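PDB 5LKB: glutathione S-transferase omega-like 2 from Saccharomyces cerevisiae, which acts as a glutathione-dependent thiol transferase and reductase, reducing beta-hydroxyethyl disulfide, dehydroascorbate and dimethylarsinic acid, and reacts with glutathionyl-(hydro)quinones. Local coordinates for residues W48-R51 / T52-R56; L161-E165 / T166-V170; N171-S174 / S175-I178; L283-A286 / D287-Y291. One frame throughout, in Å; residues are numbered along the deposited sequence.

Contact 1. Residues W48-R51 / T52-R56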
loop_
_atom_site.group_PDB
_atom_site.type_symbol
_atom_site.label_atom_id
_atom_site.label_comp_id
_atom_site.label_asym_id
_atom_site.label_seq_id
_atom_site.Cartn_x
_atom_site.Cartn_y
_atom_site.Cartn_z
ATOM N N TRP A 48 -19.552 -8.557 -2.834
ATOM C CA TRP A 48 -20.576 -9.600 -2.926
ATOM C C TRP A 48 -21.876 -8.971 -3.404
ATOM O O TRP A 48 -22.509 -9.444 -4.374
ATOM C CB TRP A 48 -20.681 -10.276 -1.537
ATOM C CG TRP A 48 -19.376 -10.657 -0.891
ATOM C CD1 TRP A 48 -18.750 -9.978 0.109
ATOM C CD2 TRP A 48 -18.463 -11.703 -1.280
ATOM N NE1 TRP A 48 -17.528 -10.525 0.377
ATOM C CE2 TRP A 48 -17.338 -11.610 -0.437
ATOM C CE3 TRP A 48 -18.509 -12.739 -2.215
ATOM C CZ2 TRP A 48 -16.285 -12.501 -0.511
ATOM C CZ3 TRP A 48 -17.486 -13.626 -2.279
ATOM C CH2 TRP A 48 -16.362 -13.500 -1.423
ATOM N N ALA A 49 -22.296 -7.898 -2.724
ATOM C CA ALA A 49 -23.490 -7.166 -3.153
ATOM C C ALA A 49 -23.308 -6.575 -4.540
ATOM O O ALA A 49 -24.249 -6.496 -5.334
ATOM C CB ALA A 49 -23.811 -6.083 -2.127
ATOM N N HIS A 50 -22.083 -6.144 -4.874
ATOM C CA HIS A 50 -21.835 -5.572 -6.175
ATOM C C HIS A 50 -22.198 -6.573 -7.277
ATOM O O HIS A 50 -22.657 -6.195 -8.318
ATOM C CB HIS A 50 -20.377 -5.063 -6.243
ATOM C CG HIS A 50 -20.063 -4.177 -7.411
ATOM N ND1 HIS A 50 -18.792 -3.629 -7.596
ATOM C CD2 HIS A 50 -20.848 -3.678 -8.390
ATOM C CE1 HIS A 50 -18.827 -2.854 -8.662
ATOM N NE2 HIS A 50 -20.064 -2.858 -9.156
ATOM N N ARG A 51 -21.961 -7.869 -7.061
ATOM C CA ARG A 51 -22.308 -8.873 -8.057
ATOM C C ARG A 51 -23.750 -8.743 -8.433
ATOM O O ARG A 51 -24.077 -8.853 -9.605
ATOM C CB ARG A 51 -22.110 -10.281 -7.502
ATOM C CG ARG A 51 -20.681 -10.676 -7.033
ATOM C CD ARG A 51 -20.815 -11.955 -6.248
ATOM N NE ARG A 51 -19.553 -12.672 -6.142
ATOM C CZ ARG A 51 -19.446 -13.893 -5.653
ATOM N NH1 ARG A 51 -20.560 -14.533 -5.263
ATOM N NH2 ARG A 51 -18.266 -14.472 -5.597
ATOM N N THR A 52 -24.591 -8.503 -7.443
ATOM C CA THR A 52 -26.030 -8.486 -7.690
ATOM C C THR A 52 -26.459 -7.221 -8.412
ATOM O O THR A 52 -27.418 -7.268 -9.192
ATOM C CB THR A 52 -26.814 -8.700 -6.390
ATOM O OG1 THR A 52 -26.785 -7.586 -5.518
ATOM C CG2 THR A 52 -26.329 -9.898 -5.624
ATOM N N LEU A 53 -25.802 -6.074 -8.157
ATOM C CA LEU A 53 -26.121 -4.850 -8.872
ATOM C C LEU A 53 -25.770 -4.982 -10.346
ATOM O O LEU A 53 -26.560 -4.582 -11.211
ATOM C CB LEU A 53 -25.381 -3.682 -8.284
ATOM C CG LEU A 53 -25.768 -3.238 -6.915
ATOM C CD1 LEU A 53 -24.869 -2.045 -6.485
ATOM C CD2 LEU A 53 -27.225 -2.818 -6.798
ATOM N N ILE A 54 -24.605 -5.540 -10.658
ATOM C CA ILE A 54 -24.185 -5.710 -12.037
ATOM C C ILE A 54 -25.194 -6.612 -12.765
ATOM O O ILE A 54 -25.634 -6.330 -13.888
ATOM C CB ILE A 54 -22.758 -6.284 -12.132
ATOM C CG1 ILE A 54 -21.758 -5.247 -11.570
ATOM C CG2 ILE A 54 -22.398 -6.620 -13.559
ATOM C CD1 ILE A 54 -20.460 -5.848 -11.133
ATOM N N THR A 55 -25.549 -7.716 -12.126
ATOM C CA THR A 55 -26.434 -8.694 -12.746
ATOM C C THR A 55 -27.836 -8.122 -12.912
ATOM O O THR A 55 -28.455 -8.303 -13.971
ATOM C CB THR A 55 -26.436 -9.969 -11.905
ATOM O OG1 THR A 55 -25.105 -10.515 -11.788
ATOM C CG2 THR A 55 -27.259 -11.066 -12.586
ATOM N N ARG A 56 -28.333 -7.406 -11.911
ATOM C CA ARG A 56 -29.601 -6.700 -12.025
ATOM C C ARG A 56 -29.635 -5.784 -13.243
ATOM O O ARG A 56 -30.642 -5.706 -13.973
ATOM C CB ARG A 56 -29.947 -5.983 -10.713
ATOM C CG ARG A 56 -31.136 -5.020 -10.781
ATOM C CD ARG A 56 -31.416 -4.542 -9.415
ATOM N NE ARG A 56 -32.322 -3.394 -9.325
ATOM C CZ ARG A 56 -31.996 -2.109 -9.243
ATOM N NH1 ARG A 56 -30.715 -1.687 -9.251
ATOM N NH2 ARG A 56 -32.953 -1.208 -9.072
#

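Contact 2. Residues L161-E165 / T166-V170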
loop_
_atom_site.group_PDB
_atom_site.type_symbol
_atom_site.label_atom_id
_atom_site.label_comp_id
_atom_site.label_asym_id
_atom_site.label_seq_id
_atom_site.Cartn_x
_atom_site.Cartn_y
_atom_site.Cartn_z
ATOM N N LEU A 161 -31.895 -10.106 -0.647
ATOM C CA LEU A 161 -33.021 -10.155 -1.589
ATOM C C LEU A 161 -34.299 -10.424 -0.772
ATOM O O LEU A 161 -34.401 -11.446 -0.088
ATOM C CB LEU A 161 -32.791 -11.211 -2.657
ATOM C CG LEU A 161 -33.932 -11.395 -3.652
ATOM C CD1 LEU A 161 -34.107 -10.131 -4.502
ATOM C CD2 LEU A 161 -33.675 -12.604 -4.515
ATOM N N TRP A 162 -35.170 -9.427 -0.732
ATOM C CA TRP A 162 -36.281 -9.276 0.226
ATOM C C TRP A 162 -37.608 -9.430 -0.498
ATOM O O TRP A 162 -37.784 -8.917 -1.605
ATOM C CB TRP A 162 -36.265 -7.866 0.783
ATOM C CG TRP A 162 -37.360 -7.529 1.828
ATOM C CD1 TRP A 162 -38.480 -6.751 1.627
ATOM C CD2 TRP A 162 -37.388 -7.915 3.206
ATOM N NE1 TRP A 162 -39.150 -6.610 2.805
ATOM C CE2 TRP A 162 -38.559 -7.350 3.778
ATOM C CE3 TRP A 162 -36.571 -8.692 4.006
ATOM C CZ2 TRP A 162 -38.875 -7.500 5.143
ATOM C CZ3 TRP A 162 -36.910 -8.860 5.366
ATOM C CH2 TRP A 162 -38.076 -8.294 5.894
ATOM N N ASP A 163 -38.563 -10.123 0.171
ATOM C CA ASP A 163 -39.925 -10.265 -0.332
ATOM C C ASP A 163 -40.843 -9.350 0.447
ATOM O O ASP A 163 -41.026 -9.539 1.655
ATOM C CB ASP A 163 -40.418 -11.710 -0.180
ATOM C CG ASP A 163 -41.863 -11.846 -0.608
ATOM O OD1 ASP A 163 -42.248 -11.062 -1.486
ATOM O OD2 ASP A 163 -42.541 -12.762 -0.080
ATOM N N LEU A 164 -41.425 -8.373 -0.250
ATOM C CA LEU A 164 -42.365 -7.442 0.380
ATOM C C LEU A 164 -43.676 -8.103 0.793
ATOM O O LEU A 164 -44.321 -7.620 1.724
ATOM C CB LEU A 164 -42.661 -6.290 -0.574
ATOM C CG LEU A 164 -41.481 -5.322 -0.838
ATOM C CD1 LEU A 164 -41.858 -4.459 -2.066
ATOM C CD2 LEU A 164 -41.134 -4.471 0.389
ATOM N N GLU A 165 -44.041 -9.219 0.183
ATOM C CA GLU A 165 -45.329 -9.830 0.527
ATOM C C GLU A 165 -45.262 -10.600 1.842
ATOM O O GLU A 165 -46.134 -10.459 2.712
ATOM C CB GLU A 165 -45.755 -10.726 -0.621
ATOM C CG GLU A 165 -46.334 -9.930 -1.802
ATOM C CD GLU A 165 -47.080 -10.795 -2.814
ATOM O OE1 GLU A 165 -47.366 -12.005 -2.533
ATOM O OE2 GLU A 165 -47.362 -10.255 -3.905
ATOM N N THR A 166 -44.269 -11.460 2.001
ATOM C CA THR A 166 -44.145 -12.234 3.218
ATOM C C THR A 166 -43.245 -11.542 4.251
ATOM O O THR A 166 -43.166 -11.992 5.406
ATOM C CB THR A 166 -43.635 -13.647 2.871
ATOM O OG1 THR A 166 -42.314 -13.548 2.309
ATOM C CG2 THR A 166 -44.533 -14.384 1.860
ATOM N N GLN A 167 -42.546 -10.454 3.852
ATOM C CA GLN A 167 -41.615 -9.725 4.729
ATOM C C GLN A 167 -40.538 -10.654 5.256
ATOM O O GLN A 167 -40.353 -10.792 6.458
ATOM C CB GLN A 167 -42.326 -8.963 5.842
ATOM C CG GLN A 167 -43.348 -8.019 5.262
ATOM C CD GLN A 167 -43.785 -6.941 6.218
ATOM O OE1 GLN A 167 -43.160 -6.713 7.262
ATOM N NE2 GLN A 167 -44.857 -6.238 5.854
ATOM N N THR A 168 -39.889 -11.352 4.326
ATOM C CA THR A 168 -38.832 -12.280 4.677
ATOM C C THR A 168 -37.659 -12.028 3.753
ATOM O O THR A 168 -37.810 -11.498 2.649
ATOM C CB THR A 168 -39.296 -13.762 4.528
ATOM O OG1 THR A 168 -39.804 -13.994 3.208
ATOM C CG2 THR A 168 -40.339 -14.137 5.602
ATOM N N ILE A 169 -36.514 -12.540 4.172
ATOM C CA ILE A 169 -35.362 -12.610 3.298
ATOM C C ILE A 169 -35.467 -13.873 2.462
ATOM O O ILE A 169 -35.463 -14.987 3.008
ATOM C CB ILE A 169 -34.088 -12.612 4.139
ATOM C CG1 ILE A 169 -34.038 -11.349 4.971
ATOM C CG2 ILE A 169 -32.861 -12.797 3.258
ATOM C CD1 ILE A 169 -32.763 -11.228 5.759
ATOM N N VAL A 170 -35.558 -13.701 1.145
ATOM C CA VAL A 170 -35.578 -14.835 0.222
ATOM C C VAL A 170 -34.219 -15.494 0.206
ATOM O O VAL A 170 -34.068 -16.705 0.396
ATOM C CB VAL A 170 -36.015 -14.402 -1.198
ATOM C CG1 VAL A 170 -35.901 -15.578 -2.209
ATOM C CG2 VAL A 170 -37.447 -13.785 -1.168
HETATM O O HOH W 1 -46.489 -7.805 3.464
#

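Contact 3. Residues N171-S174 / S175-I178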
loop_
_atom_site.group_PDB
_atom_site.type_symbol
_atom_site.label_atom_id
_atom_site.label_comp_id
_atom_site.label_asym_id
_atom_site.label_seq_id
_atom_site.Cartn_x
_atom_site.Cartn_y
_atom_site.Cartn_z
ATOM N N ASN A 171 -33.178 -14.680 0.010
ATOM C CA ASN A 171 -31.851 -15.220 -0.222
ATOM C C ASN A 171 -30.875 -14.108 0.142
ATOM O O ASN A 171 -31.080 -12.958 -0.275
ATOM C CB ASN A 171 -31.671 -15.657 -1.647
ATOM C CG ASN A 171 -30.495 -16.540 -1.859
ATOM O OD1 ASN A 171 -29.346 -16.072 -1.715
ATOM N ND2 ASN A 171 -30.699 -17.791 -2.256
ATOM N N ASN A 172 -29.833 -14.445 0.932
ATOM C CA ASN A 172 -28.741 -13.519 1.247
ATOM C C ASN A 172 -27.393 -14.099 0.853
ATOM O O ASN A 172 -26.348 -13.669 1.382
ATOM C CB ASN A 172 -28.814 -13.028 2.684
ATOM C CG ASN A 172 -28.365 -14.057 3.676
ATOM O OD1 ASN A 172 -28.392 -15.283 3.362
ATOM N ND2 ASN A 172 -27.946 -13.595 4.892
ATOM N N GLU A 173 -27.357 -14.950 -0.146
ATOM C CA GLU A 173 -26.127 -15.510 -0.704
ATOM C C GLU A 173 -25.929 -14.925 -2.090
ATOM O O GLU A 173 -26.634 -15.253 -3.030
ATOM C CB GLU A 173 -26.194 -17.044 -0.677
ATOM C CG GLU A 173 -25.112 -17.753 -1.415
ATOM C CD GLU A 173 -23.722 -17.223 -1.008
ATOM O OE1 GLU A 173 -23.434 -17.158 0.215
ATOM O OE2 GLU A 173 -22.918 -16.884 -1.910
ATOM N N SER A 174 -24.869 -14.112 -2.264
ATOM C CA SER A 174 -24.739 -13.405 -3.534
ATOM C C SER A 174 -24.609 -14.374 -4.715
ATOM O O SER A 174 -25.016 -14.045 -5.833
ATOM C CB SER A 174 -23.542 -12.413 -3.496
ATOM O OG SER A 174 -22.281 -13.099 -3.448
ATOM N N SER A 175 -23.984 -15.544 -4.515
ATOM C CA SER A 175 -23.745 -16.447 -5.627
ATOM C C SER A 175 -25.071 -17.023 -6.120
ATOM O O SER A 175 -25.144 -17.412 -7.294
ATOM C CB SER A 175 -22.812 -17.590 -5.212
ATOM O OG SER A 175 -23.380 -18.433 -4.210
ATOM N N GLU A 176 -26.085 -17.066 -5.232
ATOM C CA GLU A 176 -27.398 -17.629 -5.596
ATOM C C GLU A 176 -28.297 -16.509 -6.082
ATOM O O GLU A 176 -29.074 -16.697 -7.021
ATOM C CB GLU A 176 -28.009 -18.344 -4.402
ATOM C CG GLU A 176 -27.290 -19.682 -4.146
ATOM C CD GLU A 176 -27.652 -20.347 -2.823
ATOM O OE1 GLU A 176 -28.393 -19.785 -1.997
ATOM O OE2 GLU A 176 -27.156 -21.465 -2.565
ATOM N N ILE A 177 -28.228 -15.333 -5.444
ATOM C CA ILE A 177 -29.029 -14.205 -5.959
ATOM C C ILE A 177 -28.736 -13.966 -7.435
ATOM O O ILE A 177 -29.648 -13.730 -8.231
ATOM C CB ILE A 177 -28.818 -12.939 -5.102
ATOM C CG1 ILE A 177 -29.359 -13.122 -3.685
ATOM C CG2 ILE A 177 -29.415 -11.681 -5.770
ATOM C CD1 ILE A 177 -28.833 -12.052 -2.677
ATOM N N ILE A 178 -27.467 -14.016 -7.854
ATOM C CA ILE A 178 -27.187 -13.765 -9.264
ATOM C C ILE A 178 -27.708 -14.883 -10.183
ATOM O O ILE A 178 -27.973 -14.637 -11.365
ATOM C CB ILE A 178 -25.679 -13.429 -9.453
ATOM C CG1 ILE A 178 -24.797 -14.638 -9.110
ATOM C CG2 ILE A 178 -25.356 -12.155 -8.713
ATOM C CD1 ILE A 178 -23.266 -14.295 -9.203
#

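Contact 4. Residues L283-A286 / D287-Y291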
loop_
_atom_site.group_PDB
_atom_site.type_symbol
_atom_site.label_atom_id
_atom_site.label_comp_id
_atom_site.label_asym_id
_atom_site.label_seq_id
_atom_site.Cartn_x
_atom_site.Cartn_y
_atom_site.Cartn_z
ATOM N N LEU A 283 -19.310 -12.512 -22.279
ATOM C CA LEU A 283 -19.479 -12.121 -20.886
ATOM C C LEU A 283 -20.331 -13.136 -20.148
ATOM O O LEU A 283 -21.428 -13.506 -20.586
ATOM C CB LEU A 283 -20.118 -10.754 -20.817
ATOM C CG LEU A 283 -20.448 -10.134 -19.458
ATOM C CD1 LEU A 283 -19.175 -9.683 -18.840
ATOM C CD2 LEU A 283 -21.438 -8.974 -19.538
ATOM N N THR A 284 -19.836 -13.587 -19.031
ATOM C CA THR A 284 -20.504 -14.511 -18.146
ATOM C C THR A 284 -20.404 -14.066 -16.703
ATOM O O THR A 284 -19.647 -13.132 -16.336
ATOM C CB THR A 284 -19.960 -15.940 -18.259
ATOM O OG1 THR A 284 -18.732 -16.058 -17.512
ATOM C CG2 THR A 284 -19.791 -16.393 -19.726
ATOM N N GLU A 285 -21.141 -14.786 -15.872
ATOM C CA GLU A 285 -21.087 -14.649 -14.428
ATOM C C GLU A 285 -19.659 -14.742 -13.881
ATOM O O GLU A 285 -19.349 -14.117 -12.854
ATOM C CB GLU A 285 -21.894 -15.786 -13.819
ATOM C CG GLU A 285 -21.861 -15.849 -12.359
ATOM C CD GLU A 285 -22.628 -17.067 -11.833
ATOM O OE1 GLU A 285 -21.985 -18.033 -11.366
ATOM O OE2 GLU A 285 -23.875 -17.018 -11.874
ATOM N N ALA A 286 -18.812 -15.558 -14.514
ATOM C CA ALA A 286 -17.431 -15.694 -14.037
ATOM C C ALA A 286 -16.741 -14.345 -14.085
ATOM O O ALA A 286 -15.959 -14.010 -13.178
ATOM C CB ALA A 286 -16.655 -16.686 -14.906
ATOM N N ASP A 287 -16.993 -13.564 -15.153
ATOM C CA ASP A 287 -16.407 -12.217 -15.229
ATOM C C ASP A 287 -16.944 -11.320 -14.122
ATOM O O ASP A 287 -16.184 -10.516 -13.519
ATOM C CB ASP A 287 -16.683 -11.574 -16.571
ATOM C CG ASP A 287 -16.126 -12.351 -17.695
ATOM O OD1 ASP A 287 -14.911 -12.505 -17.818
ATOM O OD2 ASP A 287 -16.940 -12.833 -18.542
ATOM N N ILE A 288 -18.230 -11.386 -13.881
ATOM C CA ILE A 288 -18.865 -10.545 -12.879
ATOM C C ILE A 288 -18.251 -10.799 -11.519
ATOM O O ILE A 288 -17.873 -9.867 -10.798
ATOM C CB ILE A 288 -20.395 -10.745 -12.908
ATOM C CG1 ILE A 288 -20.941 -10.239 -14.250
ATOM C CG2 ILE A 288 -21.054 -10.042 -11.710
ATOM C CD1 ILE A 288 -22.393 -10.553 -14.495
ATOM N N ARG A 289 -18.132 -12.063 -11.146
ATOM C CA ARG A 289 -17.646 -12.423 -9.835
ATOM C C ARG A 289 -16.187 -12.023 -9.677
ATOM O O ARG A 289 -15.820 -11.517 -8.615
ATOM C CB ARG A 289 -17.853 -13.918 -9.567
ATOM C CG ARG A 289 -19.355 -14.300 -9.333
ATOM C CD ARG A 289 -19.491 -15.864 -9.418
ATOM N NE ARG A 289 -18.566 -16.512 -8.512
ATOM C CZ ARG A 289 -18.827 -17.412 -7.600
ATOM N NH1 ARG A 289 -20.068 -17.868 -7.411
ATOM N NH2 ARG A 289 -17.817 -17.910 -6.881
ATOM N N LEU A 290 -15.370 -12.201 -10.709
ATOM C CA LEU A 290 -13.960 -11.790 -10.598
ATOM C C LEU A 290 -13.873 -10.276 -10.537
ATOM O O LEU A 290 -13.036 -9.732 -9.785
ATOM C CB LEU A 290 -13.150 -12.306 -11.778
ATOM C CG LEU A 290 -11.658 -11.917 -11.814
ATOM C CD1 LEU A 290 -10.981 -12.462 -10.603
ATOM C CD2 LEU A 290 -11.003 -12.427 -13.052
ATOM N N TYR A 291 -14.665 -9.581 -11.341
ATOM C CA TYR A 291 -14.579 -8.115 -11.447
ATOM C C TYR A 291 -14.734 -7.423 -10.091
ATOM O O TYR A 291 -14.037 -6.426 -9.801
ATOM C CB TYR A 291 -15.702 -7.596 -12.361
ATOM C CG TYR A 291 -15.825 -6.075 -12.448
ATOM C CD1 TYR A 291 -16.625 -5.421 -11.578
ATOM C CD2 TYR A 291 -15.123 -5.330 -13.370
ATOM C CE1 TYR A 291 -16.773 -4.064 -11.592
ATOM C CE2 TYR A 291 -15.261 -3.937 -13.419
ATOM C CZ TYR A 291 -16.098 -3.317 -12.559
ATOM O OH TYR A 291 -16.252 -1.945 -12.570
HETATM O O HOH W 2 -16.635 -15.471 -19.149
HETATM O O HOH W 3 -22.705 -17.894 -8.667
#

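Contact 1. Residues W48-R51 / T52-R56
Thr52, Ile54 and Thr55 fold back on Ala49, His50 and Arg51 along two buried turns of helix 47-58, a local contact made three and four residues along the chain. Ala49 O receives two donors: Leu53 N at 3.2 Å, the ordinary helical bond, and Thr52 OG1 at 2.8 Å, which lies in the carbonyl plane on a lone pair. Thr52 can do this because its hydroxyl sits between its own backbone N and carbonyl carbon (chi1 72°), the rotation that turns it back down the helix. Two residues on, Arg51 O is held from opposite faces of its plane by Thr55 N and by Thr55 OG1, the latter at 2.9 Å. This helix is the crossover of the beta-alpha-beta unit that joins strands 38-42 and 66-69 in the thioredoxin-like domain, and it packs on strand 38-42 through Ala49, Thr52 and Leu53. On another side Ile54 makes a CH-pi contact, its CD1 lying over one face of the His50 ring, 3.8 Å from the centroid. Both ring nitrogens are engaged, ND1 with Arg296 and NE2 with Thr336, which fixes the rotation of the imidazole beneath the methyl group.

Contact 2. Residues L161-E165 / T166-V170
Asp163 OD2 is gripped twice by Thr166: the hydroxyl OG1 donates to it at 2.5 Å, a short bond, and the backbone N of Thr166 at 3.0 Å. Both donors come from the same face of the carboxylate, the hydroxyl on the anti side and the N-H from well above the plane. The other oxygen, Asp163 OD1, accepts from Glu165 N at 3.1 Å, which makes an Asx turn, and also forms a salt bridge with Arg37. That positive partner would be expected to keep the carboxylate ionised. With CG anti to the backbone N (chi1 176°), the aspartate places its carboxylate over the turn that links strands 160-163 and 168-171 into a beta hairpin.

Asp163 and Thr168 are an antiparallel hydrogen-bonded pair, with Asp163 N to Thr168 O nearly straight at 2.9 Å. Gln167 and Thr168 both face Asp163, forming a G1 beta bulge. A water bridges the loop, donating to Leu164 O and Glu165 O and accepting from Gln167 NE2. On the sheet face shared by Trp162 and Ile169, the indole lies flat against the returning backbone, with Gln167 C 3.4 Å above its plane toward the rim. Ile169 CG1 meets the ring at its edge, 3.8 Å from CE3 of Trp162.

Helix 141-148 covers this face through Leu144 and Tyr145, and Ser148 OG hydrogen-bonds to Ile169 N, while Leu161 packs on helix 174-182. Strand 168-171 is an edge strand of the four-stranded sheet within this chain, and strand 160-163 lies between it and strand 38-42.

Contact 3. Residues N171-S174 / S175-I178
Two torsions fold Glu173 over the start of helix 174-182: its CG is anti to the backbone N (chi1 170°), and the chain then bends at chi2 (50°), bringing OE2 round to Ser175. There the carboxylate oxygen takes two donors from opposite faces of its plane, both on the anti side: Ser175 OG at 2.8 Å and Ser175 N at 3.1 Å. The backbone bond is the capping bond of a helix whose N-cap is Glu173. Its carbonyl also works for the helix, since Glu173 O accepts Ile177 N at 2.9 Å, almost straight, and Glu176 N from above the carbonyl plane.

Asn171 braces this cap from the strand side. Its OD1 accepts from Glu173 N at 2.8 Å, an Asx turn that sets the backbone leading into the cap, while ND2 gives a hydrogen to Glu176 OE1 at 3.1 Å. That partner lies close to the amide plane of Asn171, although the amide and carboxylate planes are turned 75° apart. Glu176 OE1 is also in a salt bridge with Arg21, and Asn171 ND2 donates to Glu22 O as well. Ile177 lies alongside Asn171 in the opposite sense, its CD1 3.4 Å from Asn171 O.

The positive end of the helix dipole would be expected to stabilise the charge on Glu173. Glu173 and Ser174 both bind glutathione, and a glycerol, probably from the crystallisation liquor, hydrogen-bonds to Ser174 OG; a glutathione site at this strand-to-helix corner is characteristic of the thioredoxin-like domain of glutathione transferases.

Contact 4. Residues L283-A286 / D287-Y291
Asp287 reaches back to Thr284, its OD2 accepting Thr284 N at 3.0 Å through the anti lone pair in a nearly straight bond (169°). Thr284 OG1 in turn accepts from Ala286 N, also at 3.0 Å, the capping bond, and a water touching both Thr284 OG1 and Asp287 OD2 closes the gap between the two side chains. Leu283 lays its CD1 against Asp287 CB at 3.9 Å, on the approach to the helix.

In the first turn of the helix, Glu285 and Arg289, four residues apart, lie side by side and point the same way, touching through their aliphatic parts, Glu285 CG to Arg289 CD at 3.8 Å. Their charged ends stay apart, with Glu285 OE1 4.4 Å from Arg289 NH1, beyond a salt bridge. A second water spans them: it accepts from NH1 in the guanidinium plane and donates weakly to OE1.

The second shell sets both acids. Asp287 OD1 is held by Thr278 OG1 and Trp322 NE1, which fixes the carboxylate while OD2 receives Thr284 N. Glu285 OE2 forms a salt bridge with Arg179 of helix 174-182, and OE1 accepts from Asn212 of helix 205-220, tying this helix start to its neighbours. With Thr284 as N-cap and Asp287 three residues on, the arrangement fits a capping box, and it begins the long helix 285-304 of the all-helical C-terminal domain of a glutathione transferase.

How the contacts relate
Contacts 3 and 4 both pack against contact 1 on helix 47-58. Contact 3 covers one flank, with Thr52 CG2 3.6 Å from Ile177 CG2, and contact 4 brings in the C-terminal domain, Thr55 OG1 lying 3.8 Å from Ile288 CD1. Contacts 3 and 4 also meet directly, Ser175 CB to Arg289 NH1 at 3.5 Å. Contact 2 leads straight into contact 3 along the chain but stands clear of contact 4, their centres about 27 Å apart. Contact 3 supplies Glu173 and Ser174 of the glutathione site, and contact 1 borders it: Arg51 NH1 makes a weak hydrogen bond to Ser174 OG. The Ser174 side chain lies about 7 Å from that of the nucleophile Cys46.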